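Local coordinates for protein amine Dehydrogenase (Pseudomonas putida, PDB 1JMX) that binds two heme c groups and probably carries electrons through them as the alpha subunit of a quinohemoprotein amine dehydrogenase, at residues L287-A292 with V357-Y362; A342-R347 with K400-Q405; D428-F433 with P452-M457. All blocks are in the same frame, centred on the assembly; numbering follows the deposited sequence.

Interaction 1 of 3, residues L287-A292 with V357-Y362; sequences LAVQPA and VNLAVY
Val-357 points its CB at strand 287-290 and splits its two methyls between backbone and side chain. CG1 settles on the main chain, 3.5 Å from Ala-288 CA and close to the carbonyl oxygen of Leu-287. CG2, in the crowded position between its own backbone N and carbonyl carbon, meets Val-289 CG2 at 3.4 Å, tighter than usual van der Waals contact, and the two valines cross obliquely. Strands 285-295 and 354-362 are the parallel neighbours in the otherwise antiparallel mixed sheet of the E-set-like domain III. Leu-287 and Ala-288 together face Val-305, a classic beta bulge, and the strand breaks after Gln-290, where the peptide before Pro-291 is cis. Val-289 holds CG1 anti to the backbone N (chi1 -167°), which sends this methyl 3.8 Å from Leu-359 CD1, the side chains crossing at about a right angle. The same methyl, Leu-359 CD1, also touches the turn after the strand, 3.5 Å from Ala-292 C. Beside it Ala-360 N donates to Ala-292 O at 3.0 Å, nearly straight (175°) but from 36° above the carbonyl plane. The backbone of Ala-360 also bonds with Ile-294, on the far side of the break.

Interaction 2 of 3, residues A342-R347 with K400-Q405; sequences AKPGQR and KDANGQ
Pro-344 and Gly-345, where the chain enters strand 345-351, press on the hairpin turn that joins strands 391-400 and 406-420, so the contact bridges domains III and IV. The tight part is mostly backbone. Ala-402 N donates to Pro-344 O at 2.9 Å, bent to 146° and arriving from above the carbonyl plane. Pro-344 turns its ring toward the turn, with CG 3.6 Å from Ala-402 N and CB resting near the carbonyl oxygen of Lys-400. Asp-401 CB lies 3.3 Å from Pro-344 O and 3.7 Å from Gly-345 CA. A side chain on Gly-345 would crowd that CB and, at phi 157°, jam against the carbonyl oxygen of Pro-344. The turn itself is a type I turn from Asp-401 to Gly-404 with a G1 bulge: Gly-404 N bonds Asp-401 O, and Asp-401 N bonds Gln-405 O at 2.8 Å. Asp-401 swings its carboxylate away from the proline, where OD1 takes Gln-405 N at 2.9 Å and, weakly, Asn-403 N.

The solvent side is looser. Lys-343, bent at chi2 and chi4, lays only aliphatic carbon alongside the turn, CD 4.0 Å from Ala-402 CB. Lys-400 points away and pairs its NZ with Glu-366. The carboxylate of Asp-401 is spent within the turn and Lys-400 pairs outside the contact. The domains meet here through one peptide hydrogen bond and van der Waals contacts of CB and ring carbons with backbone atoms, so the fit probably rests on backbone shape rather than on a salt bridge between the two segments.

Interaction 3 of 3, residues D428-F433 with P452-M457; sequences DEDVKF and PERKMM
Glu-429, at phi 59°, ends one helix in a Schellman motif and occupies the N-cap position of the short helix 430-433, while the irregular loop 452-457 passes with Lys-455 CA 7.1 Å from Asp-428 CA. Arg-454 carries the contact. Its CG sits 3.7 Å from the centroid of the Phe-433 ring, 8° off the normal, a CH-pi contact over the face. Bending at chi3, the arginine chain brings its guanidinium over Phe-433 CB. At the guanidinium edge NH2 forms two bonds, to Asp-428 O at 2.9 Å and to the anti lone pair of Asp-430 OD1 at 2.8 Å, a salt bridge in which the carboxylate and guanidinium planes stand 89° apart. A water accepts from Arg-454 NE at 2.9 Å and from Lys-455 N, and donates to Asp-428 O. NH1 bonds Ala-461 O, and Asp-430 OD2 takes Asn-463 N. An alanine at Arg-454 would remove the salt bridge and the cover on the phenylalanine, and would probably loosen the loop from the helix. A buried cation gripped near its plane by one carboxylate and one peptide oxygen probably stays charged, its alkyl part meanwhile serving as hydrophobic packing.

Interactions 1 and 2 share a sheet: their centres are 14 Å apart, and strands 345-351 and 354-362 are adjacent in it. Probable hydrogen bonds run from Gly-345 N to Val-361 O (2.8 Å) and from Arg-347 N to Leu-359 O (2.7 Å). Interaction 1 thus builds the domain III sheet internally, and interaction 2 ties the neighbouring strand to domain IV. Interaction 3 stands apart within domain IV, its centre 44 Å from that of interaction 1 and 48 Å from that of interaction 2; Met-456 in its loop packs on His-295 of a neighbouring subunit. All three lie away from the heme sites; the Lys-400 side chain is about 11 Å from a bound nickel ion.

Interaction 1 of 3, residues L287-A292 with V357-Y362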
loop_
_atom_site.group_PDB
_atom_site.type_symbol
_atom_site.label_atom_id
_atom_site.label_comp_id
_atom_site.label_asym_id
_atom_site.label_seq_id
_atom_site.Cartn_x
_atom_site.Cartn_y
_atom_site.Cartn_z
ATOM N N LEU A 287 36.845 -12.924 -2.232
ATOM C CA LEU A 287 35.575 -12.256 -1.963
ATOM C C LEU A 287 35.577 -10.749 -1.734
ATOM O O LEU A 287 34.887 -10.016 -2.442
ATOM C CB LEU A 287 34.868 -12.912 -0.778
ATOM C CG LEU A 287 34.087 -14.203 -0.995
ATOM C CD1 LEU A 287 33.300 -14.501 0.278
ATOM C CD2 LEU A 287 33.134 -14.045 -2.178
ATOM N N ALA A 288 36.304 -10.294 -0.716
ATOM C CA ALA A 288 36.330 -8.874 -0.393
ATOM C C ALA A 288 37.532 -8.414 0.441
ATOM O O ALA A 288 38.295 -9.227 0.961
ATOM C CB ALA A 288 35.034 -8.504 0.326
ATOM N N VAL A 289 37.704 -7.094 0.508
ATOM C CA VAL A 289 38.751 -6.448 1.288
ATOM C C VAL A 289 37.919 -5.704 2.325
ATOM O O VAL A 289 36.937 -5.052 1.971
ATOM C CB VAL A 289 39.536 -5.394 0.453
ATOM C CG1 VAL A 289 40.797 -4.971 1.182
ATOM C CG2 VAL A 289 39.871 -5.928 -0.915
ATOM N N GLN A 290 38.273 -5.820 3.599
ATOM C CA GLN A 290 37.520 -5.145 4.652
ATOM C C GLN A 290 38.465 -4.446 5.627
ATOM O O GLN A 290 39.114 -5.098 6.433
ATOM C CB GLN A 290 36.650 -6.157 5.417
ATOM C CG GLN A 290 35.753 -7.032 4.533
ATOM C CD GLN A 290 34.823 -7.928 5.335
ATOM O OE1 GLN A 290 35.059 -8.194 6.506
ATOM N NE2 GLN A 290 33.750 -8.384 4.704
ATOM N N PRO A 291 38.532 -3.103 5.590
ATOM C CA PRO A 291 37.816 -2.153 4.729
ATOM C C PRO A 291 38.330 -2.178 3.305
ATOM O O PRO A 291 39.396 -2.732 3.032
ATOM C CB PRO A 291 38.136 -0.799 5.364
ATOM C CG PRO A 291 38.504 -1.140 6.782
ATOM C CD PRO A 291 39.318 -2.377 6.603
ATOM N N ALA A 292 37.584 -1.532 2.413
ATOM C CA ALA A 292 37.949 -1.454 1.006
ATOM C C ALA A 292 38.553 -0.091 0.659
ATOM O O ALA A 292 38.535 0.331 -0.495
ATOM C CB ALA A 292 36.735 -1.737 0.137
ATOM N N VAL A 357 39.405 -8.195 -6.105
ATOM C CA VAL A 357 38.892 -7.051 -5.355
ATOM C C VAL A 357 39.762 -5.804 -5.459
ATOM O O VAL A 357 40.964 -5.891 -5.712
ATOM C CB VAL A 357 38.711 -7.403 -3.875
ATOM C CG1 VAL A 357 37.432 -8.196 -3.688
ATOM C CG2 VAL A 357 39.910 -8.205 -3.374
ATOM N N ASN A 358 39.158 -4.640 -5.252
ATOM C CA ASN A 358 39.912 -3.401 -5.325
ATOM C C ASN A 358 39.989 -2.675 -3.990
ATOM O O ASN A 358 39.140 -2.864 -3.117
ATOM C CB ASN A 358 39.343 -2.489 -6.410
ATOM C CG ASN A 358 39.475 -3.090 -7.804
ATOM O OD1 ASN A 358 40.424 -3.822 -8.095
ATOM N ND2 ASN A 358 38.513 -2.787 -8.669
ATOM N N LEU A 359 41.056 -1.895 -3.823
ATOM C CA LEU A 359 41.298 -1.114 -2.607
ATOM C C LEU A 359 41.445 0.349 -3.013
ATOM O O LEU A 359 42.314 0.693 -3.814
ATOM C CB LEU A 359 42.586 -1.586 -1.920
ATOM C CG LEU A 359 42.942 -1.051 -0.531
ATOM C CD1 LEU A 359 41.831 -1.344 0.445
ATOM C CD2 LEU A 359 44.226 -1.711 -0.050
ATOM N N ALA A 360 40.577 1.203 -2.486
ATOM C CA ALA A 360 40.633 2.621 -2.812
ATOM C C ALA A 360 41.610 3.337 -1.906
ATOM O O ALA A 360 41.483 3.291 -0.687
ATOM C CB ALA A 360 39.257 3.252 -2.682
ATOM N N VAL A 361 42.639 3.920 -2.507
ATOM C CA VAL A 361 43.623 4.686 -1.758
ATOM C C VAL A 361 43.175 6.104 -2.029
ATOM O O VAL A 361 42.960 6.462 -3.180
ATOM C CB VAL A 361 45.046 4.493 -2.309
ATOM C CG1 VAL A 361 46.027 5.407 -1.569
ATOM C CG2 VAL A 361 45.457 3.058 -2.155
ATOM N N TYR A 362 42.985 6.903 -0.989
ATOM C CA TYR A 362 42.534 8.264 -1.219
ATOM C C TYR A 362 43.284 9.282 -0.389
ATOM O O TYR A 362 43.869 8.950 0.641
ATOM C CB TYR A 362 41.027 8.380 -0.951
ATOM C CG TYR A 362 40.647 8.352 0.514
ATOM C CD1 TYR A 362 40.331 9.532 1.189
ATOM C CD2 TYR A 362 40.599 7.150 1.226
ATOM C CE1 TYR A 362 39.974 9.523 2.534
ATOM C CE2 TYR A 362 40.240 7.128 2.578
ATOM C CZ TYR A 362 39.930 8.322 3.219
ATOM O OH TYR A 362 39.570 8.322 4.541
#

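Interaction 2 of 3, residues A342-R347 with K400-Q405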
loop_
_atom_site.group_PDB
_atom_site.type_symbol
_atom_site.label_atom_id
_atom_site.label_comp_id
_atom_site.label_asym_id
_atom_site.label_seq_id
_atom_site.Cartn_x
_atom_site.Cartn_y
_atom_site.Cartn_z
ATOM N N ALA A 342 51.358 8.125 -1.596
ATOM C CA ALA A 342 50.601 7.157 -2.395
ATOM C C ALA A 342 49.529 7.864 -3.216
ATOM O O ALA A 342 48.720 8.615 -2.665
ATOM C CB ALA A 342 49.968 6.098 -1.491
ATOM N N LYS A 343 49.570 7.679 -4.534
ATOM C CA LYS A 343 48.605 8.308 -5.435
ATOM C C LYS A 343 47.197 7.771 -5.222
ATOM O O LYS A 343 46.992 6.567 -5.087
ATOM C CB LYS A 343 49.010 8.100 -6.898
ATOM C CG LYS A 343 50.139 9.005 -7.391
ATOM C CD LYS A 343 49.706 10.482 -7.440
ATOM C CE LYS A 343 50.798 11.389 -8.035
ATOM N NZ LYS A 343 51.053 11.128 -9.492
ATOM N N PRO A 344 46.202 8.665 -5.206
ATOM C CA PRO A 344 44.808 8.255 -5.010
ATOM C C PRO A 344 44.285 7.428 -6.193
ATOM O O PRO A 344 44.548 7.751 -7.346
ATOM C CB PRO A 344 44.083 9.596 -4.886
ATOM C CG PRO A 344 44.884 10.494 -5.776
ATOM C CD PRO A 344 46.300 10.124 -5.393
ATOM N N GLY A 345 43.588 6.335 -5.897
ATOM C CA GLY A 345 43.043 5.493 -6.947
ATOM C C GLY A 345 42.810 4.081 -6.453
ATOM O O GLY A 345 43.213 3.730 -5.341
ATOM N N GLN A 346 42.170 3.262 -7.281
ATOM C CA GLN A 346 41.890 1.883 -6.906
ATOM C C GLN A 346 43.128 0.995 -7.109
ATOM O O GLN A 346 43.929 1.208 -8.019
ATOM C CB GLN A 346 40.683 1.331 -7.694
ATOM C CG GLN A 346 39.338 2.064 -7.481
ATOM C CD GLN A 346 38.501 1.542 -6.293
ATOM O OE1 GLN A 346 38.762 0.464 -5.742
ATOM N NE2 GLN A 346 37.478 2.312 -5.910
ATOM N N ARG A 347 43.275 -0.004 -6.250
ATOM C CA ARG A 347 44.404 -0.931 -6.320
ATOM C C ARG A 347 43.899 -2.350 -6.511
ATOM O O ARG A 347 42.964 -2.780 -5.832
ATOM C CB ARG A 347 45.220 -0.867 -5.030
ATOM C CG ARG A 347 45.869 0.481 -4.800
ATOM C CD ARG A 347 46.960 0.728 -5.831
ATOM N NE ARG A 347 47.184 2.148 -6.075
ATOM C CZ ARG A 347 47.541 3.037 -5.154
ATOM N NH1 ARG A 347 47.736 2.679 -3.893
ATOM N NH2 ARG A 347 47.677 4.305 -5.497
ATOM N N LYS A 400 38.659 11.924 -5.960
ATOM C CA LYS A 400 39.167 11.855 -7.316
ATOM C C LYS A 400 40.501 11.156 -7.300
ATOM O O LYS A 400 41.290 11.334 -6.370
ATOM C CB LYS A 400 39.316 13.255 -7.922
ATOM C CG LYS A 400 38.004 13.877 -8.372
ATOM C CD LYS A 400 38.259 15.062 -9.272
ATOM C CE LYS A 400 36.968 15.549 -9.937
ATOM N NZ LYS A 400 35.974 16.081 -8.965
ATOM N N ASP A 401 40.739 10.325 -8.305
ATOM C CA ASP A 401 42.004 9.622 -8.374
ATOM C C ASP A 401 43.084 10.476 -9.058
ATOM O O ASP A 401 42.837 11.646 -9.412
ATOM C CB ASP A 401 41.826 8.265 -9.058
ATOM C CG ASP A 401 41.348 8.379 -10.480
ATOM O OD1 ASP A 401 41.301 9.493 -11.032
ATOM O OD2 ASP A 401 41.037 7.325 -11.058
ATOM N N ALA A 402 44.273 9.891 -9.226
ATOM C CA ALA A 402 45.409 10.571 -9.851
ATOM C C ALA A 402 45.100 11.040 -11.270
ATOM O O ALA A 402 45.712 11.991 -11.763
ATOM C CB ALA A 402 46.619 9.663 -9.853
ATOM N N ASN A 403 44.137 10.380 -11.913
ATOM C CA ASN A 403 43.730 10.731 -13.270
ATOM C C ASN A 403 42.582 11.747 -13.332
ATOM O O ASN A 403 42.013 11.976 -14.403
ATOM C CB ASN A 403 43.351 9.473 -14.053
ATOM C CG ASN A 403 44.547 8.587 -14.338
ATOM O OD1 ASN A 403 45.695 9.049 -14.299
ATOM N ND2 ASN A 403 44.294 7.312 -14.628
ATOM N N GLY A 404 42.240 12.350 -12.196
ATOM C CA GLY A 404 41.167 13.333 -12.175
ATOM C C GLY A 404 39.767 12.762 -12.345
ATOM O O GLY A 404 38.793 13.510 -12.492
ATOM N N GLN A 405 39.668 11.436 -12.330
ATOM C CA GLN A 405 38.390 10.754 -12.468
ATOM C C GLN A 405 37.789 10.472 -11.083
ATOM O O GLN A 405 38.520 10.351 -10.091
ATOM C CB GLN A 405 38.579 9.447 -13.252
ATOM C CG GLN A 405 37.424 9.131 -14.224
ATOM C CD GLN A 405 37.170 10.265 -15.227
ATOM O OE1 GLN A 405 38.096 10.717 -15.917
ATOM N NE2 GLN A 405 35.917 10.748 -15.288
#

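Interaction 3 of 3, residues D428-F433 with P452-M457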
loop_
_atom_site.group_PDB
_atom_site.type_symbol
_atom_site.label_atom_id
_atom_site.label_comp_id
_atom_site.label_asym_id
_atom_site.label_seq_id
_atom_site.Cartn_x
_atom_site.Cartn_y
_atom_site.Cartn_z
ATOM N N ASP A 428 5.045 21.669 11.995
ATOM C CA ASP A 428 4.450 20.537 12.717
ATOM C C ASP A 428 5.373 19.896 13.758
ATOM O O ASP A 428 4.988 18.945 14.439
ATOM C CB ASP A 428 3.996 19.451 11.740
ATOM C CG ASP A 428 2.868 19.903 10.826
ATOM O OD1 ASP A 428 2.089 20.817 11.194
ATOM O OD2 ASP A 428 2.756 19.316 9.728
ATOM N N GLU A 429 6.602 20.390 13.859
ATOM C CA GLU A 429 7.561 19.854 14.821
ATOM C C GLU A 429 7.842 18.365 14.600
ATOM O O GLU A 429 7.876 17.584 15.552
ATOM C CB GLU A 429 7.054 20.074 16.245
ATOM C CG GLU A 429 6.728 21.523 16.578
ATOM C CD GLU A 429 6.505 21.726 18.058
ATOM O OE1 GLU A 429 5.507 21.197 18.598
ATOM O OE2 GLU A 429 7.341 22.404 18.691
ATOM N N ASP A 430 8.064 17.992 13.342
ATOM C CA ASP A 430 8.347 16.610 12.962
ATOM C C ASP A 430 9.598 16.018 13.601
ATOM O O ASP A 430 9.601 14.861 14.010
ATOM C CB ASP A 430 8.471 16.494 11.441
ATOM C CG ASP A 430 7.128 16.539 10.734
ATOM O OD1 ASP A 430 6.080 16.657 11.396
ATOM O OD2 ASP A 430 7.130 16.438 9.498
ATOM N N VAL A 431 10.668 16.807 13.656
ATOM C CA VAL A 431 11.937 16.365 14.230
ATOM C C VAL A 431 11.814 15.996 15.706
ATOM O O VAL A 431 12.617 15.232 16.232
ATOM C CB VAL A 431 13.022 17.448 14.024
ATOM C CG1 VAL A 431 14.211 17.230 14.951
ATOM C CG2 VAL A 431 13.483 17.427 12.599
ATOM N N LYS A 432 10.780 16.504 16.361
ATOM C CA LYS A 432 10.559 16.237 17.775
ATOM C C LYS A 432 9.718 14.993 18.046
ATOM O O LYS A 432 9.906 14.308 19.054
ATOM C CB LYS A 432 9.895 17.454 18.416
ATOM C CG LYS A 432 9.546 17.295 19.883
ATOM C CD LYS A 432 9.008 18.606 20.422
ATOM C CE LYS A 432 8.494 18.458 21.843
ATOM N NZ LYS A 432 7.910 19.753 22.325
ATOM N N PHE A 433 8.795 14.699 17.136
ATOM C CA PHE A 433 7.902 13.566 17.304
ATOM C C PHE A 433 8.189 12.340 16.444
ATOM O O PHE A 433 7.919 11.222 16.866
ATOM C CB PHE A 433 6.460 14.019 17.068
ATOM C CG PHE A 433 5.990 15.095 18.011
ATOM C CD1 PHE A 433 5.795 16.396 17.559
ATOM C CD2 PHE A 433 5.701 14.801 19.334
ATOM C CE1 PHE A 433 5.313 17.392 18.417
ATOM C CE2 PHE A 433 5.220 15.786 20.201
ATOM C CZ PHE A 433 5.024 17.085 19.742
ATOM N N PRO A 452 -1.763 12.587 21.145
ATOM C CA PRO A 452 -2.441 13.734 21.757
ATOM C C PRO A 452 -1.604 15.024 21.817
ATOM O O PRO A 452 -2.153 16.128 21.721
ATOM C CB PRO A 452 -2.774 13.211 23.158
ATOM C CG PRO A 452 -3.033 11.785 22.916
ATOM C CD PRO A 452 -1.910 11.391 21.994
ATOM N N GLU A 453 -0.284 14.877 21.966
ATOM C CA GLU A 453 0.643 16.015 22.035
ATOM C C GLU A 453 0.832 16.740 20.709
ATOM O O GLU A 453 1.333 17.863 20.675
ATOM C CB GLU A 453 2.015 15.555 22.539
ATOM C CG GLU A 453 2.045 15.156 24.005
ATOM C CD GLU A 453 1.689 16.316 24.928
ATOM O OE1 GLU A 453 2.508 17.272 25.023
ATOM O OE2 GLU A 453 0.589 16.278 25.543
ATOM N N ARG A 454 0.438 16.093 19.616
ATOM C CA ARG A 454 0.588 16.687 18.300
ATOM C C ARG A 454 -0.658 17.421 17.814
ATOM O O ARG A 454 -1.735 17.275 18.387
ATOM C CB ARG A 454 0.976 15.614 17.285
ATOM C CG ARG A 454 2.254 14.878 17.603
ATOM C CD ARG A 454 2.874 14.294 16.341
ATOM N NE ARG A 454 3.414 15.346 15.489
ATOM C CZ ARG A 454 4.108 15.140 14.374
ATOM N NH1 ARG A 454 4.356 13.914 13.947
ATOM N NH2 ARG A 454 4.605 16.172 13.713
ATOM N N LYS A 455 -0.483 18.229 16.767
ATOM C CA LYS A 455 -1.583 18.967 16.142
ATOM C C LYS A 455 -2.524 17.928 15.537
ATOM O O LYS A 455 -2.069 17.012 14.850
ATOM C CB LYS A 455 -1.069 19.865 15.010
ATOM C CG LYS A 455 -0.174 21.010 15.445
ATOM C CD LYS A 455 0.272 21.856 14.250
ATOM C CE LYS A 455 1.414 22.808 14.628
ATOM N NZ LYS A 455 1.056 23.718 15.756
ATOM N N MET A 456 -3.821 18.062 15.817
ATOM C CA MET A 456 -4.840 17.134 15.322
ATOM C C MET A 456 -4.608 15.715 15.849
ATOM O O MET A 456 -4.996 14.738 15.201
ATOM C CB MET A 456 -4.841 17.126 13.790
ATOM C CG MET A 456 -5.155 18.469 13.165
ATOM S SD MET A 456 -5.023 18.434 11.390
ATOM C CE MET A 456 -6.646 17.816 10.930
ATOM N N MET A 457 -3.953 15.622 17.013
ATOM C CA MET A 457 -3.608 14.362 17.683
ATOM C C MET A 457 -3.034 13.351 16.695
ATOM O O MET A 457 -3.212 12.143 16.839
ATOM C CB MET A 457 -4.826 13.781 18.425
ATOM C CG MET A 457 -5.929 13.221 17.515
ATOM S SD MET A 457 -7.508 12.961 18.348
ATOM C CE MET A 457 -6.944 12.194 19.903
HETATM O O HOH W 1 2.453 18.087 15.731
#